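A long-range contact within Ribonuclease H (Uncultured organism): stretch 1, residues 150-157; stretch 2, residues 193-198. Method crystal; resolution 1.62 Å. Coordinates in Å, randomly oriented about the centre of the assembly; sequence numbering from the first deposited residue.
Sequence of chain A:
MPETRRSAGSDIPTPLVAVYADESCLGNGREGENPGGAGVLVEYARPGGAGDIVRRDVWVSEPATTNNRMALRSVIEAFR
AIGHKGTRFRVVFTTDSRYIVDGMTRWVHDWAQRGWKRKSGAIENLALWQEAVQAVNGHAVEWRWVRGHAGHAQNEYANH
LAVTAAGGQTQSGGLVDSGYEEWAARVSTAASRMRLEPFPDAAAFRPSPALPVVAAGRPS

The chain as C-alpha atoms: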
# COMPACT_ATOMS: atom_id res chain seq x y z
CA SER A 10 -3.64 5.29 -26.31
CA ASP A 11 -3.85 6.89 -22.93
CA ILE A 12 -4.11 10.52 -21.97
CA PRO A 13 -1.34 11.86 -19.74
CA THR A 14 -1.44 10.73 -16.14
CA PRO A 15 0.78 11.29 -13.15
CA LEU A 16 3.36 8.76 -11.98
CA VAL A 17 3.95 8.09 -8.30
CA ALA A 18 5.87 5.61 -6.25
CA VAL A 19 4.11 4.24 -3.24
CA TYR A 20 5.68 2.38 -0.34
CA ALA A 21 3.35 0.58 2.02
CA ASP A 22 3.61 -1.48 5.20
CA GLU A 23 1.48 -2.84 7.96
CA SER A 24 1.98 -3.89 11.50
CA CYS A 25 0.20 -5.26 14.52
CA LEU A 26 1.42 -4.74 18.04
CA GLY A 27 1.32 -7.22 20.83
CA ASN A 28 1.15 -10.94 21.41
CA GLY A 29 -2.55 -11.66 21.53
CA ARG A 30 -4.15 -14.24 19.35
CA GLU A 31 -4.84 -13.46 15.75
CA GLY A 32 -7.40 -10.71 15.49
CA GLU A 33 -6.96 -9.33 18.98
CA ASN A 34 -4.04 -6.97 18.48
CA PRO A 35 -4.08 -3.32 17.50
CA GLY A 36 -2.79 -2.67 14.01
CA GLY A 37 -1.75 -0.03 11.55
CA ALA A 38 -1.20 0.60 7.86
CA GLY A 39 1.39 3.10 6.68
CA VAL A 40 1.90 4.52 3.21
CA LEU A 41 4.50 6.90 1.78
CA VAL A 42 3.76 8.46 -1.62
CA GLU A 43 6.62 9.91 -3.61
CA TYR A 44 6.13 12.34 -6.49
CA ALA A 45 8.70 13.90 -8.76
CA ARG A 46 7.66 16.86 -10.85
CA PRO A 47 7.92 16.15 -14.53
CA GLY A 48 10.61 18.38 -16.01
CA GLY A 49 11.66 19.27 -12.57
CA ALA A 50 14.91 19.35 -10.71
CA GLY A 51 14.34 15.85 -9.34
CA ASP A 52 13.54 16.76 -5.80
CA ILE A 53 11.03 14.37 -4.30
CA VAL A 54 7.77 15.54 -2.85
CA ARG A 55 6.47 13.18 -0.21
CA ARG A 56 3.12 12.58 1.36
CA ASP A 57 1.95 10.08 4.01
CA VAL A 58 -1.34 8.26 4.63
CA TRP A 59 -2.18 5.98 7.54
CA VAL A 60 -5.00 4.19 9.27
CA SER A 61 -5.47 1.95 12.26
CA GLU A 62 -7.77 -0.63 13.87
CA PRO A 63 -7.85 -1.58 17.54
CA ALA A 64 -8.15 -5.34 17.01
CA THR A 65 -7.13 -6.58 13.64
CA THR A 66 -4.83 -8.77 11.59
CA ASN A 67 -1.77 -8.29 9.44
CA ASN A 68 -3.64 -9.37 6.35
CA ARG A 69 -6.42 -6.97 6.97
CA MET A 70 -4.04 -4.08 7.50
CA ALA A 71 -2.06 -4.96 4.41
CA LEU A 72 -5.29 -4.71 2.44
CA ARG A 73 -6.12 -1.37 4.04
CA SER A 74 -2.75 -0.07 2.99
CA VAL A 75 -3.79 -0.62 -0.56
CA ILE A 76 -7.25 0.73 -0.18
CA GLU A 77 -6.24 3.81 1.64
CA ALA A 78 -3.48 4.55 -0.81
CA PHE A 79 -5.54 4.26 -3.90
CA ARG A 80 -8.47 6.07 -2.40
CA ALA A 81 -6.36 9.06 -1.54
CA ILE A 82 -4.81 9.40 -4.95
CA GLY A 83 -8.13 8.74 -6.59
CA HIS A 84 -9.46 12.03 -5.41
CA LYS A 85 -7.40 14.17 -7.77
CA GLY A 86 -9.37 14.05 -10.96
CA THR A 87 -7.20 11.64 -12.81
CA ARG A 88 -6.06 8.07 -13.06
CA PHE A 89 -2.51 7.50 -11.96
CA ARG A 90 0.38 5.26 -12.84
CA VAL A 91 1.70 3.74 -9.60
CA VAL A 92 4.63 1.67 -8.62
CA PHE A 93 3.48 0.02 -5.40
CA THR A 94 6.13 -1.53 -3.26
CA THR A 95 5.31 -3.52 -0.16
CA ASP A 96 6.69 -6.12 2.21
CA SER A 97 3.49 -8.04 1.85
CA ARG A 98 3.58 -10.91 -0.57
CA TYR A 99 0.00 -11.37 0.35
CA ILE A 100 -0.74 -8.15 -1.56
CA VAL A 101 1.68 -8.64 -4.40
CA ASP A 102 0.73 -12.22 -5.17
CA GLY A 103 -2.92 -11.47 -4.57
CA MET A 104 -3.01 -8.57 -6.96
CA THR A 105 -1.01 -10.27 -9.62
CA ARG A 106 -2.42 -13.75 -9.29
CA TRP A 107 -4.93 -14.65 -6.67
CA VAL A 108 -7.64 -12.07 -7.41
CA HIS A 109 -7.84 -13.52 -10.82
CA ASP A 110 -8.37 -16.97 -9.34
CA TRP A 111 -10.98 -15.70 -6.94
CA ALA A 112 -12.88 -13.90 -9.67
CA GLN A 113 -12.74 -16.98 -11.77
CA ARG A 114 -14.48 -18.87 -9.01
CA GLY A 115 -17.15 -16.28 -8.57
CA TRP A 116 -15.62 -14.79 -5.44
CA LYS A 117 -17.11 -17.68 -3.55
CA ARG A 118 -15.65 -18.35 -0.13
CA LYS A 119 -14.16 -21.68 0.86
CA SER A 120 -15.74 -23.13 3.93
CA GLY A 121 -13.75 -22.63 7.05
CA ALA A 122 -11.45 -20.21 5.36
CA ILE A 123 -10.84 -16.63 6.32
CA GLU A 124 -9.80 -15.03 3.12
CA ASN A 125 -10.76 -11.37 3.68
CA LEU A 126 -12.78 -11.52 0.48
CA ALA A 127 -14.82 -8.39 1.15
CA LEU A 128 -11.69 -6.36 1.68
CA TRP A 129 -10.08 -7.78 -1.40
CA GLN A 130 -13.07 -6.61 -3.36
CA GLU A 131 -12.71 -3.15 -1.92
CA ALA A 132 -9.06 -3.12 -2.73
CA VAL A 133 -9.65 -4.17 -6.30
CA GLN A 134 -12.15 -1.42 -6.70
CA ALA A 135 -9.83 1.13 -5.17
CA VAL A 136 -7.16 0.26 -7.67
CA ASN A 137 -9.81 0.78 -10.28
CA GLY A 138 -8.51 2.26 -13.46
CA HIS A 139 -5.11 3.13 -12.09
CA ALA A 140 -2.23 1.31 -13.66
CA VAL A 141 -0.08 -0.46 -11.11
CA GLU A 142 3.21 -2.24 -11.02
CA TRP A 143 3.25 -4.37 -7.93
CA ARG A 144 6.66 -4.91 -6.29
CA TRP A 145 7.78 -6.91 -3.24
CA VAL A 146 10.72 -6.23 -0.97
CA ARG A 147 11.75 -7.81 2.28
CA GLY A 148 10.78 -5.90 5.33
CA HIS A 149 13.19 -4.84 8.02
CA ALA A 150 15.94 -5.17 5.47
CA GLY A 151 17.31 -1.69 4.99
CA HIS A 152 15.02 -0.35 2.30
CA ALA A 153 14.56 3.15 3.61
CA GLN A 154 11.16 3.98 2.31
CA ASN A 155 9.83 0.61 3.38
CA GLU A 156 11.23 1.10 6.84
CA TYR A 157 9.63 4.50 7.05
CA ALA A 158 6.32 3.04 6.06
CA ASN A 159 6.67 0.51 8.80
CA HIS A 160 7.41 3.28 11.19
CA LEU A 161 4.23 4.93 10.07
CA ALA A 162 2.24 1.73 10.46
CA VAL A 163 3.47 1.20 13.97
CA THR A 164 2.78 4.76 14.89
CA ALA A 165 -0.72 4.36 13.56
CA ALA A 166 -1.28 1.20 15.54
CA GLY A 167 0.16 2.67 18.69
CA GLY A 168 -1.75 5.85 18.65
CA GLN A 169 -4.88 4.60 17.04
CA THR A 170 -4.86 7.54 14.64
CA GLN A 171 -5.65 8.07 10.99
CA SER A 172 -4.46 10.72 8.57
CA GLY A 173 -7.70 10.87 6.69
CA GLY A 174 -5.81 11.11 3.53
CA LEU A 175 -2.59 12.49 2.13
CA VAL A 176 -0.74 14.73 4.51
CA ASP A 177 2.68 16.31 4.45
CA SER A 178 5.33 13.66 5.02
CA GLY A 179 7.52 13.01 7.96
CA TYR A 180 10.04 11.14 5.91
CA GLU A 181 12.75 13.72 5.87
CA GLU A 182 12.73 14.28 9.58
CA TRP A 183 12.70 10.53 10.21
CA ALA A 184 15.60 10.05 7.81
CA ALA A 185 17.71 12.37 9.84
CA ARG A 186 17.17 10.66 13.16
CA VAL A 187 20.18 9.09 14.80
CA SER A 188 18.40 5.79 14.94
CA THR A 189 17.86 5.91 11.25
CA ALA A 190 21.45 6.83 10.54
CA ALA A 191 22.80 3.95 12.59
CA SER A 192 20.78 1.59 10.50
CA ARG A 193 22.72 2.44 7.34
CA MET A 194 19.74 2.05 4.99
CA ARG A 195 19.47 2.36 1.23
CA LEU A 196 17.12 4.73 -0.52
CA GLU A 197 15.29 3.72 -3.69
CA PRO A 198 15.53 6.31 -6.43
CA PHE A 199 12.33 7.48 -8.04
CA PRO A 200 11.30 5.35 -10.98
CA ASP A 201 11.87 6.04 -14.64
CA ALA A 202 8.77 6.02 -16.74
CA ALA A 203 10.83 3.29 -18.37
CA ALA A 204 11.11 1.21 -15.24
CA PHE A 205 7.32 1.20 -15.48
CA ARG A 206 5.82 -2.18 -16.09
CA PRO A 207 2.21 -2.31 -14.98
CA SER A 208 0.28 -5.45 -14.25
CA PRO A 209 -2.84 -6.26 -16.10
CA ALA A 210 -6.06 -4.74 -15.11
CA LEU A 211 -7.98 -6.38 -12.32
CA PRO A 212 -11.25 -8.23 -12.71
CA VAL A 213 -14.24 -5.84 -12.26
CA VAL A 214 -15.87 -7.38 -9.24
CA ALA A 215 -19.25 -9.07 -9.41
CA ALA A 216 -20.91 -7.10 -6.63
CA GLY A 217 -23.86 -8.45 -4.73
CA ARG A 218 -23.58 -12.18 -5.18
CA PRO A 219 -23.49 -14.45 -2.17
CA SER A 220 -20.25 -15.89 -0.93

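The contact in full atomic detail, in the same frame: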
# COMPACT_ATOMS: atom_id res chain seq x y z
N ALA A 150 14.77 -4.78 6.20
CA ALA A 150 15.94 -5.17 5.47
C ALA A 150 16.78 -4.02 4.93
O ALA A 150 17.63 -4.24 4.14
CB ALA A 150 15.58 -6.11 4.37
N GLY A 151 16.52 -2.82 5.39
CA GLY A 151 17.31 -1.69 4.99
C GLY A 151 16.81 -0.89 3.82
O GLY A 151 17.47 -0.05 3.40
N HIS A 152 15.60 -1.15 3.36
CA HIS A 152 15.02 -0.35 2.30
C HIS A 152 14.40 0.84 3.01
O HIS A 152 13.48 0.68 3.70
CB HIS A 152 13.94 -1.17 1.60
CG HIS A 152 13.32 -0.51 0.41
ND1 HIS A 152 12.57 0.62 0.49
CD2 HIS A 152 13.29 -0.88 -0.89
CE1 HIS A 152 12.14 0.95 -0.71
NE2 HIS A 152 12.55 0.04 -1.56
N ALA A 153 14.93 2.04 2.79
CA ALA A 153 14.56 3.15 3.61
C ALA A 153 13.11 3.53 3.57
O ALA A 153 12.52 3.72 4.56
CB ALA A 153 15.37 4.35 3.24
N GLN A 154 12.55 3.63 2.39
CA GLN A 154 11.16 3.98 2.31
C GLN A 154 10.25 2.94 2.94
O GLN A 154 9.25 3.26 3.48
CB GLN A 154 10.76 4.28 0.87
CG GLN A 154 11.37 5.51 0.30
CD GLN A 154 12.48 5.20 -0.66
OE1 GLN A 154 13.22 4.31 -0.47
NE2 GLN A 154 12.54 5.95 -1.72
N ASN A 155 10.59 1.68 2.77
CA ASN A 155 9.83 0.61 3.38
C ASN A 155 9.90 0.69 4.89
O ASN A 155 8.93 0.51 5.52
CB ASN A 155 10.28 -0.75 2.93
CG ASN A 155 9.71 -1.86 3.77
OD1 ASN A 155 8.62 -2.28 3.53
ND2 ASN A 155 10.45 -2.32 4.74
N GLU A 156 11.06 0.95 5.42
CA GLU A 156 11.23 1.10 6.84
C GLU A 156 10.50 2.29 7.39
O GLU A 156 10.07 2.24 8.48
CB GLU A 156 12.68 0.99 7.32
CG GLU A 156 13.39 -0.27 6.85
CD GLU A 156 14.26 -0.97 7.90
OE1 GLU A 156 14.09 -0.71 9.07
OE2 GLU A 156 15.17 -1.72 7.55
N TYR A 157 10.42 3.36 6.62
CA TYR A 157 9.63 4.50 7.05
C TYR A 157 8.16 4.13 7.13
O TYR A 157 7.46 4.46 8.03
CB TYR A 157 9.83 5.73 6.15
CG TYR A 157 8.98 6.89 6.59
CD1 TYR A 157 7.92 7.32 5.85
CD2 TYR A 157 9.23 7.51 7.77
CE1 TYR A 157 7.14 8.34 6.28
CE2 TYR A 157 8.46 8.52 8.20
CZ TYR A 157 7.41 8.95 7.46
OH TYR A 157 6.63 9.97 7.85
N ARG A 193 21.99 2.53 8.60
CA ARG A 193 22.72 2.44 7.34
C ARG A 193 21.87 1.86 6.17
O ARG A 193 22.24 0.96 5.52
CB ARG A 193 24.01 1.70 7.57
CG ARG A 193 24.95 2.44 8.52
CD ARG A 193 26.15 1.60 8.94
NE ARG A 193 27.36 2.30 9.38
CZ ARG A 193 27.67 2.63 10.65
NH1 ARG A 193 26.85 2.41 11.66
NH2 ARG A 193 28.83 3.22 10.90
N MET A 194 20.71 2.45 5.98
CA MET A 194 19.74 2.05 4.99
C MET A 194 19.99 2.58 3.61
O MET A 194 20.76 3.46 3.45
CB MET A 194 18.37 2.52 5.44
CG MET A 194 18.03 2.15 6.81
SD MET A 194 16.32 2.42 7.03
CE MET A 194 16.15 2.34 8.78
N ARG A 195 19.32 1.99 2.62
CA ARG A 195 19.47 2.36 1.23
C ARG A 195 18.19 2.94 0.71
O ARG A 195 17.18 2.38 0.91
CB ARG A 195 19.81 1.16 0.39
CG ARG A 195 21.26 0.83 0.36
CD ARG A 195 21.48 -0.62 0.34
NE ARG A 195 21.43 -1.10 -0.97
CZ ARG A 195 21.18 -2.35 -1.30
NH1 ARG A 195 20.90 -3.25 -0.36
NH2 ARG A 195 21.19 -2.68 -2.54
N LEU A 196 18.27 4.08 0.04
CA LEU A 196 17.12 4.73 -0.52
C LEU A 196 16.86 4.28 -1.96
O LEU A 196 17.76 4.13 -2.69
CB LEU A 196 17.37 6.22 -0.52
CG LEU A 196 16.25 7.10 -0.99
CD1 LEU A 196 15.27 7.30 0.09
CD2 LEU A 196 16.81 8.37 -1.43
N GLU A 197 15.61 4.06 -2.32
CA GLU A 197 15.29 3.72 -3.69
C GLU A 197 15.03 4.99 -4.49
O GLU A 197 14.22 5.75 -4.17
CB GLU A 197 14.09 2.81 -3.73
CG GLU A 197 13.64 2.43 -5.10
CD GLU A 197 12.98 1.03 -5.23
OE1 GLU A 197 12.44 0.45 -4.29
OE2 GLU A 197 13.02 0.55 -6.38
N PRO A 198 15.75 5.16 -5.57
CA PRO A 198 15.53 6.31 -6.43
C PRO A 198 14.17 6.26 -7.07
O PRO A 198 13.63 5.21 -7.23
CB PRO A 198 16.61 6.15 -7.51
CG PRO A 198 17.49 5.14 -7.04
CD PRO A 198 16.77 4.27 -6.11

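The start of a helix leaves backbone N-H groups without partners from the preceding turn, and the polypeptide must satisfy them by other means. The contact between residues 150-157 and 193-198 of this ribonuclease H illustrates how an extended segment, distant in sequence, can contribute to that task while side chains do the rest.

The shortest polar link joins two side chains: His-152 NE2 donates to Glu-197 OE1 at 2.8 Å, with an N-H...O angle of 160°. The carboxylate oxygen meets the imidazole at its edge, near the ring plane, where the N-H points. The other ring nitrogen serves the helix itself. His-152 occupies the N-cap position, and its ND1 accepts from Asn-155 N at 3.2 Å. One imidazole thus caps the first turn with one nitrogen and holds the neighbouring segment with the other. Its CA-to-CB bond points away from that segment, but with chi1 in the t well and chi2 at -65° the end of the side chain comes nearer.

On the two sides of His-152 in sequence, the backbones form a single beta bridge with Arg-195. Arg-195 N donates to Gly-151 O at 2.9 Å and 176°, almost perfectly straight, and Ala-153 N donates to Arg-195 O at 3.0 Å. The second bond satisfies an amide in the first turn of the helix with a carbonyl from the extended chain. Gly-151 adopts phi/psi of 94/9, where a CB would be jammed against the carbonyl oxygen of Ala-150; the conformation by itself calls for glycine.

Gln-154 extends the pattern by imitating a peptide group. Its primary amide accepts from Glu-197 N through OE1 and donates through NE2 to Glu-197 O, both at 3.0 Å, so that one side chain satisfies both polar backbone groups of a single residue. Glu-197 is therefore held through its backbone as well as through its carboxylate.

Packing fills in around this polar framework. Met-194, which has the largest area covered by the opposing stretch, lies over the helix start: its CB is 4.1 Å from Ala-153 CB, and its SD approaches Ala-153 CA at 3.9 Å. Farther along the helix, Glu-156 OE1 comes within 3.7 Å of Met-194 CE, while its OE2 accepts from Gly-151 N at 2.8 Å within the same stretch. Leu-196 adds a further apolar contact, its CD1 lying 4.3 Å from Ala-153 CB; the same CD1 also packs 3.5 Å from the amide nitrogen Gln-154 NE2.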